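Local coordinates for protein DNA ligase (Aquifex aeolicus, PDB 3QWU) that binds adenosine and calcium and probably joins nucleic-acid ends as an ATP-dependent ligase through an adenylated intermediate, at residues K200-L205 with M266-L271; I293-F296 with K301-K304; T109-D114 with K149-L154; F25-L30 with N94-S99. All coordinates share one frame; numbering follows the deposited sequence.

Contact 1: residues K200-L205 with M266-L271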
loop_
_atom_site.group_PDB
_atom_site.type_symbol
_atom_site.label_atom_id
_atom_site.label_comp_id
_atom_site.label_asym_id
_atom_site.label_seq_id
_atom_site.Cartn_x
_atom_site.Cartn_y
_atom_site.Cartn_z
ATOM N N LYS A 200 -29.530 17.077 -7.726
ATOM C CA LYS A 200 -28.993 17.438 -9.039
ATOM C C LYS A 200 -27.500 17.107 -9.156
ATOM O O LYS A 200 -27.060 16.496 -10.145
ATOM C CB LYS A 200 -29.235 18.899 -9.330
ATOM C CG LYS A 200 -30.728 19.259 -9.342
ATOM C CD LYS A 200 -30.924 20.775 -9.456
ATOM C CE LYS A 200 -32.262 21.200 -8.922
ATOM N NZ LYS A 200 -32.462 22.688 -9.001
ATOM N N ILE A 201 -26.733 17.465 -8.133
ATOM C CA ILE A 201 -25.319 17.144 -8.119
ATOM C C ILE A 201 -25.087 15.643 -8.179
ATOM O O ILE A 201 -24.127 15.205 -8.755
ATOM C CB ILE A 201 -24.625 17.742 -6.869
ATOM C CG1 ILE A 201 -24.721 19.246 -6.903
ATOM C CG2 ILE A 201 -23.165 17.340 -6.783
ATOM C CD1 ILE A 201 -24.435 19.890 -5.623
ATOM N N LYS A 202 -25.953 14.841 -7.574
ATOM C CA LYS A 202 -25.783 13.369 -7.644
ATOM C C LYS A 202 -26.112 12.845 -9.020
ATOM O O LYS A 202 -25.462 11.924 -9.489
ATOM C CB LYS A 202 -26.620 12.626 -6.596
ATOM C CG LYS A 202 -26.006 12.724 -5.234
ATOM C CD LYS A 202 -26.861 12.205 -4.067
ATOM C CE LYS A 202 -26.948 10.692 -3.966
ATOM N NZ LYS A 202 -26.649 10.230 -2.550
ATOM N N GLU A 203 -27.114 13.414 -9.669
ATOM C CA GLU A 203 -27.391 13.017 -11.034
ATOM C C GLU A 203 -26.153 13.346 -11.918
ATOM O O GLU A 203 -25.755 12.542 -12.782
ATOM C CB GLU A 203 -28.648 13.695 -11.526
ATOM C CG GLU A 203 -29.003 13.447 -12.996
ATOM C CD GLU A 203 -29.277 11.963 -13.353
ATOM O OE1 GLU A 203 -30.205 11.350 -12.736
ATOM O OE2 GLU A 203 -28.556 11.419 -14.268
ATOM N N ILE A 204 -25.512 14.490 -11.662
ATOM C CA ILE A 204 -24.380 14.905 -12.452
ATOM C C ILE A 204 -23.220 13.912 -12.322
ATOM O O ILE A 204 -22.666 13.458 -13.325
ATOM C CB ILE A 204 -23.960 16.360 -12.099
ATOM C CG1 ILE A 204 -24.976 17.335 -12.751
ATOM C CG2 ILE A 204 -22.482 16.664 -12.535
ATOM C CD1 ILE A 204 -24.936 18.709 -12.205
ATOM N N LEU A 205 -22.925 13.499 -11.109
ATOM C CA LEU A 205 -21.855 12.502 -10.877
ATOM C C LEU A 205 -22.163 11.126 -11.416
ATOM O O LEU A 205 -21.275 10.485 -11.938
ATOM C CB LEU A 205 -21.412 12.455 -9.401
ATOM C CG LEU A 205 -20.506 13.705 -9.206
ATOM C CD1 LEU A 205 -20.586 14.092 -7.832
ATOM C CD2 LEU A 205 -19.003 13.512 -9.672
ATOM N N MET A 266 -19.839 3.206 -2.218
ATOM C CA MET A 266 -20.741 2.034 -2.067
ATOM C C MET A 266 -21.655 2.178 -0.884
ATOM O O MET A 266 -22.846 1.845 -0.967
ATOM C CB MET A 266 -19.952 0.709 -1.995
ATOM C CG MET A 266 -19.271 0.442 -3.303
ATOM S SD MET A 266 -18.185 -0.905 -3.347
ATOM C CE MET A 266 -19.380 -2.302 -3.249
ATOM N N TYR A 267 -21.111 2.699 0.214
ATOM C CA TYR A 267 -21.885 2.895 1.425
ATOM C C TYR A 267 -22.891 4.010 1.254
ATOM O O TYR A 267 -24.018 3.933 1.721
ATOM C CB TYR A 267 -20.931 3.198 2.575
ATOM C CG TYR A 267 -21.564 3.688 3.866
ATOM C CD1 TYR A 267 -22.062 2.802 4.793
ATOM C CD2 TYR A 267 -21.642 5.038 4.150
ATOM C CE1 TYR A 267 -22.651 3.260 5.993
ATOM C CE2 TYR A 267 -22.228 5.505 5.328
ATOM C CZ TYR A 267 -22.714 4.611 6.240
ATOM O OH TYR A 267 -23.266 5.072 7.404
ATOM N N GLU A 268 -22.486 5.089 0.616
ATOM C CA GLU A 268 -23.405 6.168 0.418
ATOM C C GLU A 268 -24.546 5.707 -0.484
ATOM O O GLU A 268 -25.679 6.017 -0.237
ATOM C CB GLU A 268 -22.685 7.403 -0.152
ATOM C CG GLU A 268 -23.618 8.607 -0.433
ATOM C CD GLU A 268 -22.863 9.881 -0.769
ATOM O OE1 GLU A 268 -21.645 9.825 -1.096
ATOM O OE2 GLU A 268 -23.473 10.954 -0.660
ATOM N N GLU A 269 -24.232 4.972 -1.536
ATOM C CA GLU A 269 -25.241 4.595 -2.500
ATOM C C GLU A 269 -25.972 3.293 -2.187
ATOM O O GLU A 269 -26.947 3.010 -2.819
ATOM C CB GLU A 269 -24.618 4.537 -3.902
ATOM C CG GLU A 269 -24.238 5.925 -4.426
ATOM C CD GLU A 269 -25.358 6.953 -4.290
ATOM O OE1 GLU A 269 -26.485 6.618 -4.712
ATOM O OE2 GLU A 269 -25.136 8.078 -3.734
ATOM N N GLY A 270 -25.523 2.514 -1.213
ATOM C CA GLY A 270 -26.078 1.167 -1.013
ATOM C C GLY A 270 -25.285 0.062 -1.712
ATOM O O GLY A 270 -24.880 0.198 -2.843
ATOM N N LEU A 271 -25.069 -1.039 -1.002
ATOM C CA LEU A 271 -24.202 -2.177 -1.447
ATOM C C LEU A 271 -24.996 -3.186 -2.285
ATOM O O LEU A 271 -24.414 -4.072 -2.905
ATOM C CB LEU A 271 -23.665 -2.875 -0.198
ATOM C CG LEU A 271 -22.641 -3.994 -0.143
ATOM C CD1 LEU A 271 -22.810 -4.696 1.248
ATOM C CD2 LEU A 271 -22.720 -5.001 -1.304
#
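The backbones of Lys202 and Glu269 lie well apart, with 10.2 Å between Lys202 CA and Glu269 CA at the nearest point, so helices 195-210 and 254-269 meet here through long side chains alone. Lys202 aims at the other helix, its chain bending at chi3 and chi4 (75° and 131°) to carry the ammonium group across. Glu269 reaches back from the opposite direction: its own chain folds at chi2 (-49°), bringing the carboxylate nearer than its CB would suggest. Glu269 OE2 accepts from Lys202 NZ at 2.9 Å through its syn lone pair, on the side of the other oxygen, and Lys202 CE lies against the same atom, 3.2 Å from Glu269 OE2. Glu268 adds a longer ion pair, with 3.8 Å between its OE2 and Lys202 NZ. Its carboxylate is already engaged more strongly, both oxygens accepting from the backbone amides of Leu63 and Glu64 at the start of helix 63-70. Lysine and glutamate are well placed here, since long, flexible chains suit a gap of this width. Were Glu269 an alanine, Lys202 would probably lose its close anionic mate and its ammonium group be freer to swing, with the long pair to Glu268 remaining. One cation facing two anions at a partly exposed surface implies an electrostatic tie between the ligase core and the C-terminal region, without apolar packing across it.

Contact 2: residues I293-F296 with K301-K304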
loop_
_atom_site.group_PDB
_atom_site.type_symbol
_atom_site.label_atom_id
_atom_site.label_comp_id
_atom_site.label_asym_id
_atom_site.label_seq_id
_atom_site.Cartn_x
_atom_site.Cartn_y
_atom_site.Cartn_z
ATOM N N ILE A 293 2.959 -8.246 -16.559
ATOM C CA ILE A 293 3.589 -9.556 -16.752
ATOM C C ILE A 293 3.627 -10.023 -18.206
ATOM O O ILE A 293 4.648 -10.557 -18.672
ATOM C CB ILE A 293 2.913 -10.636 -15.908
ATOM C CG1 ILE A 293 3.293 -10.440 -14.433
ATOM C CG2 ILE A 293 3.280 -12.052 -16.365
ATOM C CD1 ILE A 293 2.196 -10.876 -13.495
ATOM N N GLU A 294 2.515 -9.878 -18.929
ATOM C CA GLU A 294 2.541 -10.184 -20.394
ATOM C C GLU A 294 3.606 -9.319 -21.107
ATOM O O GLU A 294 4.314 -9.839 -21.963
ATOM C CB GLU A 294 1.176 -9.989 -21.074
ATOM C CG GLU A 294 0.164 -11.164 -20.815
ATOM C CD GLU A 294 -1.294 -10.734 -21.027
ATOM O OE1 GLU A 294 -1.550 -9.532 -21.130
ATOM O OE2 GLU A 294 -2.188 -11.589 -21.094
ATOM N N GLN A 295 3.701 -8.028 -20.760
ATOM C CA GLN A 295 4.637 -7.158 -21.436
ATOM C C GLN A 295 6.081 -7.594 -21.096
ATOM O O GLN A 295 6.937 -7.674 -22.001
ATOM C CB GLN A 295 4.397 -5.703 -21.090
ATOM C CG GLN A 295 5.253 -4.700 -21.861
ATOM C CD GLN A 295 5.219 -3.259 -21.301
ATOM O OE1 GLN A 295 5.434 -3.010 -20.092
ATOM N NE2 GLN A 295 4.982 -2.302 -22.195
ATOM N N PHE A 296 6.314 -7.929 -19.829
ATOM C CA PHE A 296 7.593 -8.465 -19.405
ATOM C C PHE A 296 7.985 -9.736 -20.143
ATOM O O PHE A 296 9.151 -9.886 -20.535
ATOM C CB PHE A 296 7.642 -8.776 -17.906
ATOM C CG PHE A 296 8.969 -9.306 -17.478
ATOM C CD1 PHE A 296 9.146 -10.644 -17.191
ATOM C CD2 PHE A 296 10.089 -8.478 -17.487
ATOM C CE1 PHE A 296 10.404 -11.144 -16.844
ATOM C CE2 PHE A 296 11.331 -8.966 -17.153
ATOM C CZ PHE A 296 11.494 -10.307 -16.813
ATOM N N LYS A 301 11.040 -6.178 -20.565
ATOM C CA LYS A 301 11.066 -4.904 -19.859
ATOM C C LYS A 301 9.624 -4.519 -19.511
ATOM O O LYS A 301 8.669 -4.786 -20.288
ATOM C CB LYS A 301 11.576 -3.756 -20.762
ATOM C CG LYS A 301 12.979 -3.828 -21.252
ATOM C CD LYS A 301 14.022 -3.353 -20.208
ATOM C CE LYS A 301 15.431 -3.198 -20.815
ATOM N NZ LYS A 301 16.205 -2.161 -20.040
ATOM N N VAL A 302 9.453 -3.834 -18.387
ATOM C CA VAL A 302 8.148 -3.262 -18.065
ATOM C C VAL A 302 8.230 -1.734 -18.221
ATOM O O VAL A 302 9.006 -1.063 -17.546
ATOM C CB VAL A 302 7.693 -3.630 -16.659
ATOM C CG1 VAL A 302 6.391 -2.846 -16.305
ATOM C CG2 VAL A 302 7.511 -5.100 -16.552
ATOM N N TYR A 303 7.424 -1.200 -19.124
ATOM C CA TYR A 303 7.532 0.196 -19.482
ATOM C C TYR A 303 6.196 0.751 -20.027
ATOM O O TYR A 303 5.345 -0.026 -20.498
ATOM C CB TYR A 303 8.662 0.353 -20.530
ATOM C CG TYR A 303 8.392 -0.308 -21.867
ATOM C CD1 TYR A 303 8.862 -1.577 -22.144
ATOM C CD2 TYR A 303 7.690 0.358 -22.878
ATOM C CE1 TYR A 303 8.617 -2.196 -23.374
ATOM C CE2 TYR A 303 7.449 -0.262 -24.115
ATOM C CZ TYR A 303 7.918 -1.531 -24.333
ATOM O OH TYR A 303 7.716 -2.147 -25.535
ATOM N N LYS A 304 6.028 2.073 -19.951
ATOM C CA LYS A 304 4.907 2.790 -20.604
ATOM C C LYS A 304 5.445 3.617 -21.750
ATOM O O LYS A 304 6.457 4.250 -21.590
ATOM C CB LYS A 304 4.208 3.744 -19.637
ATOM C CG LYS A 304 3.500 3.093 -18.471
ATOM C CD LYS A 304 2.361 3.993 -17.935
ATOM C CE LYS A 304 2.110 3.848 -16.448
ATOM N NZ LYS A 304 0.905 4.551 -16.120
#
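A tight helix-to-strand connection is fastened here by Gln295, near the end of helix 276-299, which reaches over to Tyr303 at the start of strand 303-310. With CG anti to the backbone N (chi1 -174°) and the rest of the chain extended, the amide arrives beside the Tyr303 backbone and uses both its ends. Tyr303 N donates to Gln295 OE1 at 2.9 Å, nearly straight at 169° but from above the carbonyl plane. Gln295 NE2 donates to Tyr303 O, also 2.9 Å away and lying in the plane of the amide. The acceptors Gln295 OE1 and Tyr303 O are thus drawn together, and Lys245 NZ bonds to Tyr303 O and weakly to Gln295 OE1, probably easing their repulsion. The same amide stacks on the tyrosine ring, Gln295 NE2 lying 3.6 Å above the ring plane over its centre, the planes 21° apart. Glutamine suits the place because one flat group both donates and accepts. Beside it Phe296 CB rests on Val302 CG2 at 3.9 Å, an apolar patch continued by Leu359 and Leu363 of helix 353-363. The side-chain amide pairs with an edge strand of an antiparallel sheet somewhat as a neighbouring strand would.

Contact 3: residues T109-D114 with K149-L154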
loop_
_atom_site.group_PDB
_atom_site.type_symbol
_atom_site.label_atom_id
_atom_site.label_comp_id
_atom_site.label_asym_id
_atom_site.label_seq_id
_atom_site.Cartn_x
_atom_site.Cartn_y
_atom_site.Cartn_z
ATOM N N THR A 109 5.159 24.804 -22.690
ATOM C CA THR A 109 5.646 26.110 -23.191
ATOM C C THR A 109 5.814 26.155 -24.724
ATOM O O THR A 109 5.467 27.145 -25.343
ATOM C CB THR A 109 7.000 26.518 -22.573
ATOM O OG1 THR A 109 6.868 26.541 -21.173
ATOM C CG2 THR A 109 7.449 27.912 -23.088
ATOM N N ASP A 110 6.376 25.102 -25.315
ATOM C CA ASP A 110 6.496 24.996 -26.782
ATOM C C ASP A 110 5.121 25.063 -27.469
ATOM O O ASP A 110 4.931 25.686 -28.507
ATOM C CB ASP A 110 7.166 23.651 -27.110
ATOM C CG ASP A 110 7.247 23.371 -28.602
ATOM O OD1 ASP A 110 6.189 23.137 -29.210
ATOM O OD2 ASP A 110 8.360 23.373 -29.163
ATOM N N ARG A 111 4.155 24.409 -26.895
ATOM C CA ARG A 111 2.874 24.295 -27.565
ATOM C C ARG A 111 1.813 25.357 -27.206
ATOM O O ARG A 111 0.727 25.307 -27.757
ATOM C CB ARG A 111 2.319 22.906 -27.329
ATOM C CG ARG A 111 3.189 21.786 -27.854
ATOM C CD ARG A 111 3.308 21.810 -29.353
ATOM N NE ARG A 111 1.987 21.809 -29.975
ATOM C CZ ARG A 111 1.227 20.735 -30.124
ATOM N NH1 ARG A 111 0.041 20.856 -30.661
ATOM N NH2 ARG A 111 1.650 19.548 -29.731
ATOM N N LEU A 112 2.133 26.330 -26.335
ATOM C CA LEU A 112 1.201 27.413 -25.974
ATOM C C LEU A 112 0.445 28.027 -27.160
ATOM O O LEU A 112 -0.775 28.184 -27.112
ATOM C CB LEU A 112 1.942 28.505 -25.198
ATOM C CG LEU A 112 2.301 28.156 -23.744
ATOM C CD1 LEU A 112 2.931 29.382 -22.981
ATOM C CD2 LEU A 112 1.081 27.620 -22.991
ATOM N N PRO A 113 1.153 28.349 -28.248
ATOM C CA PRO A 113 0.445 28.964 -29.392
ATOM C C PRO A 113 -0.587 28.087 -30.096
ATOM O O PRO A 113 -1.574 28.572 -30.632
ATOM C CB PRO A 113 1.589 29.355 -30.347
ATOM C CG PRO A 113 2.860 29.445 -29.411
ATOM C CD PRO A 113 2.617 28.331 -28.432
ATOM N N ASP A 114 -0.400 26.793 -30.059
ATOM C CA ASP A 114 -1.441 25.888 -30.480
ATOM C C ASP A 114 -2.523 25.653 -29.451
ATOM O O ASP A 114 -3.637 25.260 -29.816
ATOM C CB ASP A 114 -0.815 24.567 -30.845
ATOM C CG ASP A 114 0.133 24.699 -31.990
ATOM O OD1 ASP A 114 -0.212 25.462 -32.913
ATOM O OD2 ASP A 114 1.201 24.073 -31.969
ATOM N N LYS A 149 -9.454 13.509 -28.636
ATOM C CA LYS A 149 -9.149 12.299 -29.391
ATOM C C LYS A 149 -7.681 12.272 -29.823
ATOM O O LYS A 149 -7.152 11.206 -30.093
ATOM C CB LYS A 149 -10.087 12.157 -30.599
ATOM C CG LYS A 149 -11.574 12.116 -30.164
ATOM C CD LYS A 149 -12.516 12.828 -31.144
ATOM C CE LYS A 149 -14.006 12.578 -30.804
ATOM N NZ LYS A 149 -14.981 13.028 -31.903
ATOM N N GLU A 150 -7.029 13.430 -29.853
ATOM C CA GLU A 150 -5.635 13.484 -30.239
ATOM C C GLU A 150 -4.911 14.725 -29.776
ATOM O O GLU A 150 -5.505 15.695 -29.332
ATOM C CB GLU A 150 -5.478 13.320 -31.781
ATOM C CG GLU A 150 -5.799 14.555 -32.626
ATOM C CD GLU A 150 -7.201 14.516 -33.250
ATOM O OE1 GLU A 150 -7.537 13.494 -33.908
ATOM O OE2 GLU A 150 -7.961 15.499 -33.095
ATOM N N ASP A 151 -3.592 14.670 -29.891
ATOM C CA ASP A 151 -2.719 15.769 -29.482
ATOM C C ASP A 151 -3.063 16.103 -28.027
ATOM O O ASP A 151 -3.174 15.190 -27.215
ATOM C CB ASP A 151 -2.897 16.963 -30.442
ATOM C CG ASP A 151 -1.734 17.944 -30.401
ATOM O OD1 ASP A 151 -0.625 17.600 -29.910
ATOM O OD2 ASP A 151 -1.922 19.069 -30.898
ATOM N N VAL A 152 -3.233 17.390 -27.714
ATOM C CA VAL A 152 -3.559 17.854 -26.381
ATOM C C VAL A 152 -4.359 19.121 -26.539
ATOM O O VAL A 152 -4.319 19.784 -27.588
ATOM C CB VAL A 152 -2.304 18.217 -25.580
ATOM C CG1 VAL A 152 -1.734 17.014 -24.951
ATOM C CG2 VAL A 152 -1.290 18.859 -26.498
ATOM N N GLN A 153 -5.057 19.470 -25.455
ATOM C CA GLN A 153 -5.987 20.585 -25.409
ATOM C C GLN A 153 -5.863 21.121 -24.004
ATOM O O GLN A 153 -5.420 20.410 -23.106
ATOM C CB GLN A 153 -7.422 20.132 -25.668
ATOM C CG GLN A 153 -7.783 20.024 -27.154
ATOM C CD GLN A 153 -9.243 19.587 -27.363
ATOM O OE1 GLN A 153 -10.127 20.009 -26.617
ATOM N NE2 GLN A 153 -9.485 18.704 -28.353
ATOM N N LEU A 154 -6.266 22.368 -23.836
ATOM C CA LEU A 154 -6.041 23.063 -22.623
ATOM C C LEU A 154 -7.384 23.588 -22.157
ATOM O O LEU A 154 -8.177 24.001 -22.947
ATOM C CB LEU A 154 -5.018 24.134 -22.873
ATOM C CG LEU A 154 -4.740 25.133 -21.789
ATOM C CD1 LEU A 154 -3.334 25.663 -21.979
ATOM C CD2 LEU A 154 -5.799 26.195 -21.907
#
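Arg111 and Asp151 form the tight part of this contact, a two-pronged salt bridge between helix 106-115 and the loop leading into strand 153-161. The guanidinium meets the carboxylate end-on: Arg111 NH1 donates to Asp151 OD2 at 2.7 Å, and Arg111 NH2 to Asp151 OD1 at 3.0 Å. Both oxygens use their syn lone pairs, and the two flat groups are nearly coplanar, 11° apart. The arginine chain folds back at chi2 and chi3 (-65° and -54°), which also brings NE within reach of its own helix, where it donates to Asp114 OD2 at 3.1 Å through the anti lone pair of that oxygen. Asp114 OD2 has a further partner in Tyr343 OH. Arginine suits this buried spot because its several N-H groups can be satisfied at once and its rotation fixed, while the carboxylates of Asp151 and Asp114 probably more than offset its charge. The rest is much looser. Val152 CG2 only brushes the guanidinium, 4.4 Å from Arg111 NH2, and Leu112 and Leu154 approach without touching, both resting on Ile88 of strand 84-91. Toward solvent, Asp151 and Asp114 are partly exposed, and the loop before Asp151 runs out to the surface at Lys149 and Glu150. The helix thus lies against the antiparallel sheet containing strands 84-91 and 153-161, where Val152 and Leu154 also meet Leu115, while the backbone O of Lys309, in strand 303-310 of the C-terminal region, accepts from Arg111 NH2.

Contact 4: residues F25-L30 with N94-S99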
loop_
_atom_site.group_PDB
_atom_site.type_symbol
_atom_site.label_atom_id
_atom_site.label_comp_id
_atom_site.label_asym_id
_atom_site.label_seq_id
_atom_site.Cartn_x
_atom_site.Cartn_y
_atom_site.Cartn_z
ATOM N N PHE A 25 15.033 28.139 -20.287
ATOM C CA PHE A 25 14.575 29.103 -21.278
ATOM C C PHE A 25 15.159 30.489 -21.095
ATOM O O PHE A 25 14.540 31.471 -21.503
ATOM C CB PHE A 25 13.048 29.172 -21.309
ATOM C CG PHE A 25 12.422 27.961 -21.909
ATOM C CD1 PHE A 25 12.197 26.828 -21.145
ATOM C CD2 PHE A 25 12.075 27.943 -23.253
ATOM C CE1 PHE A 25 11.631 25.711 -21.713
ATOM C CE2 PHE A 25 11.516 26.842 -23.820
ATOM C CZ PHE A 25 11.289 25.716 -23.055
ATOM N N GLY A 26 16.355 30.563 -20.512
ATOM C CA GLY A 26 17.023 31.844 -20.274
ATOM C C GLY A 26 16.661 32.501 -18.953
ATOM O O GLY A 26 17.098 33.604 -18.665
ATOM N N LEU A 27 15.865 31.827 -18.144
ATOM C CA LEU A 27 15.378 32.406 -16.910
ATOM C C LEU A 27 16.031 31.653 -15.793
ATOM O O LEU A 27 16.130 30.421 -15.840
ATOM C CB LEU A 27 13.853 32.261 -16.761
ATOM C CG LEU A 27 12.880 32.978 -17.704
ATOM C CD1 LEU A 27 12.952 32.419 -19.127
ATOM C CD2 LEU A 27 11.444 32.842 -17.160
ATOM N N GLU A 28 16.437 32.399 -14.773
ATOM C CA GLU A 28 17.023 31.842 -13.560
ATOM C C GLU A 28 16.017 32.112 -12.462
ATOM O O GLU A 28 15.558 33.249 -12.341
ATOM C CB GLU A 28 18.344 32.534 -13.266
ATOM C CG GLU A 28 19.345 31.609 -12.606
ATOM C CD GLU A 28 20.756 32.232 -12.522
ATOM O OE1 GLU A 28 21.057 33.212 -13.251
ATOM O OE2 GLU A 28 21.555 31.724 -11.713
ATOM N N TYR A 29 15.642 31.082 -11.700
ATOM C CA TYR A 29 14.561 31.234 -10.722
ATOM C C TYR A 29 14.743 30.310 -9.532
ATOM O O TYR A 29 15.580 29.412 -9.564
ATOM C CB TYR A 29 13.157 31.059 -11.374
ATOM C CG TYR A 29 12.815 29.682 -11.944
ATOM C CD1 TYR A 29 11.811 28.885 -11.383
ATOM C CD2 TYR A 29 13.461 29.193 -13.065
ATOM C CE1 TYR A 29 11.475 27.624 -11.942
ATOM C CE2 TYR A 29 13.145 27.936 -13.623
ATOM C CZ TYR A 29 12.157 27.156 -13.063
ATOM O OH TYR A 29 11.905 25.918 -13.633
ATOM N N LEU A 30 13.989 30.571 -8.467
ATOM C CA LEU A 30 13.956 29.694 -7.293
ATOM C C LEU A 30 12.640 28.939 -7.307
ATOM O O LEU A 30 11.599 29.522 -7.627
ATOM C CB LEU A 30 14.103 30.513 -6.022
ATOM C CG LEU A 30 15.468 31.223 -5.871
ATOM C CD1 LEU A 30 15.591 32.532 -6.740
ATOM C CD2 LEU A 30 15.734 31.523 -4.429
ATOM N N ASN A 94 7.528 37.160 -23.774
ATOM C CA ASN A 94 7.450 35.703 -23.862
ATOM C C ASN A 94 6.415 35.201 -22.937
ATOM O O ASN A 94 6.001 35.881 -22.027
ATOM C CB ASN A 94 8.778 35.047 -23.481
ATOM C CG ASN A 94 9.898 35.489 -24.373
ATOM O OD1 ASN A 94 9.813 35.361 -25.604
ATOM N ND2 ASN A 94 10.944 36.046 -23.773
ATOM N N TYR A 95 6.014 33.973 -23.192
ATOM C CA TYR A 95 5.005 33.298 -22.423
ATOM C C TYR A 95 5.587 31.966 -21.984
ATOM O O TYR A 95 6.299 31.311 -22.751
ATOM C CB TYR A 95 3.792 33.071 -23.301
ATOM C CG TYR A 95 3.350 34.293 -24.069
ATOM C CD1 TYR A 95 2.593 35.290 -23.459
ATOM C CD2 TYR A 95 3.671 34.434 -25.423
ATOM C CE1 TYR A 95 2.164 36.417 -24.180
ATOM C CE2 TYR A 95 3.254 35.545 -26.161
ATOM C CZ TYR A 95 2.504 36.546 -25.540
ATOM O OH TYR A 95 2.094 37.659 -26.290
ATOM N N TYR A 96 5.243 31.544 -20.766
ATOM C CA TYR A 96 5.811 30.331 -20.196
ATOM C C TYR A 96 4.755 29.575 -19.430
ATOM O O TYR A 96 3.732 30.146 -18.971
ATOM C CB TYR A 96 6.982 30.633 -19.274
ATOM C CG TYR A 96 8.068 31.476 -19.906
ATOM C CD1 TYR A 96 9.165 30.886 -20.573
ATOM C CD2 TYR A 96 8.013 32.863 -19.841
ATOM C CE1 TYR A 96 10.163 31.664 -21.146
ATOM C CE2 TYR A 96 9.012 33.644 -20.415
ATOM C CZ TYR A 96 10.077 33.043 -21.064
ATOM O OH TYR A 96 11.037 33.853 -21.610
ATOM N N ALA A 97 5.023 28.286 -19.278
ATOM C CA ALA A 97 4.064 27.370 -18.626
ATOM C C ALA A 97 4.806 26.609 -17.556
ATOM O O ALA A 97 5.874 26.054 -17.833
ATOM C CB ALA A 97 3.425 26.403 -19.680
ATOM N N LEU A 98 4.269 26.632 -16.345
ATOM C CA LEU A 98 4.865 25.925 -15.212
ATOM C C LEU A 98 4.086 24.650 -14.898
ATOM O O LEU A 98 2.854 24.698 -14.841
ATOM C CB LEU A 98 4.852 26.778 -13.943
ATOM C CG LEU A 98 5.653 28.069 -13.887
ATOM C CD1 LEU A 98 5.540 28.651 -12.488
ATOM C CD2 LEU A 98 7.145 27.894 -14.267
ATOM N N SER A 99 4.808 23.545 -14.686
ATOM C CA SER A 99 4.272 22.308 -14.081
ATOM C C SER A 99 3.882 22.520 -12.618
ATOM O O SER A 99 4.269 23.496 -11.986
ATOM C CB SER A 99 5.332 21.216 -14.088
ATOM O OG SER A 99 6.315 21.486 -13.086
#
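Leu27 and Tyr96 carry most of this contact, and they do so by a CH-pi interaction. The methyl CD2 of Leu27 sits over the centre of the Tyr96 ring, 4.1 Å from the centroid and only 10° off the ring normal. The other methyl shifts toward the phenol end, Leu27 CD1 lying 3.5 Å from Tyr96 CZ and 3.4 Å from Tyr96 OH. Leucine suits the place because its two branches can spread over one aromatic face, and with CG anti to the carbonyl carbon (chi1 -66°) the fork is turned onto the ring. Plain apolar packing comes from Phe25, whose CB touches the edge of the same ring, 3.8 Å from Tyr96 CE1. The phenyl ring beyond it leads away and packs on Ile104 instead. Tyr91 of strand 84-91 touches both Leu27 and Tyr96, widening this apolar cluster. Loss of the phenol ring, with an alanine at Tyr96, is likely to open a gap beneath Leu27 and beside Phe25, leaving both methyls of the leucine without their aromatic platform. Backbone hydrogen bonds stay within each sheet, Tyr96 pairing with Phe89 and Tyr29 with Glu22, while Tyr29 OH bonds to Ile104 N. Phe25 and Gly26 take the left-handed backbone angles of a type I' turn, which joins strands 19-24 and 27-32, and the positive phi of Gly26 suits a residue without a CB. The arrangement is that of a beta hairpin packed by its side chains on the edge strand 94-98 of a second antiparallel sheet.

In the fold
Contacts 3 and 4 are neighbours, their centres about 18 Å apart. They meet where Thr109 OG1 bonds to Ala97 N and Leu112 packs on Tyr95, so strand 94-98 is flanked by both helix 106-115 and the hairpin. Contact 3 comes nearest the nucleotide pocket: the side chain of Val152 is about 14 Å from the bound adenosine and about 10 Å from those of Val81 and Glu132. Contact 1 lies on the opposite side of the chain's centre from contact 4, about 43 Å between centres. Contacts 1 and 2, about 37 Å apart between centres, lie partly on the successive helices 254-269 and 276-299, yet across the dimer Ile293 packs on Tyr267 of the second subunit.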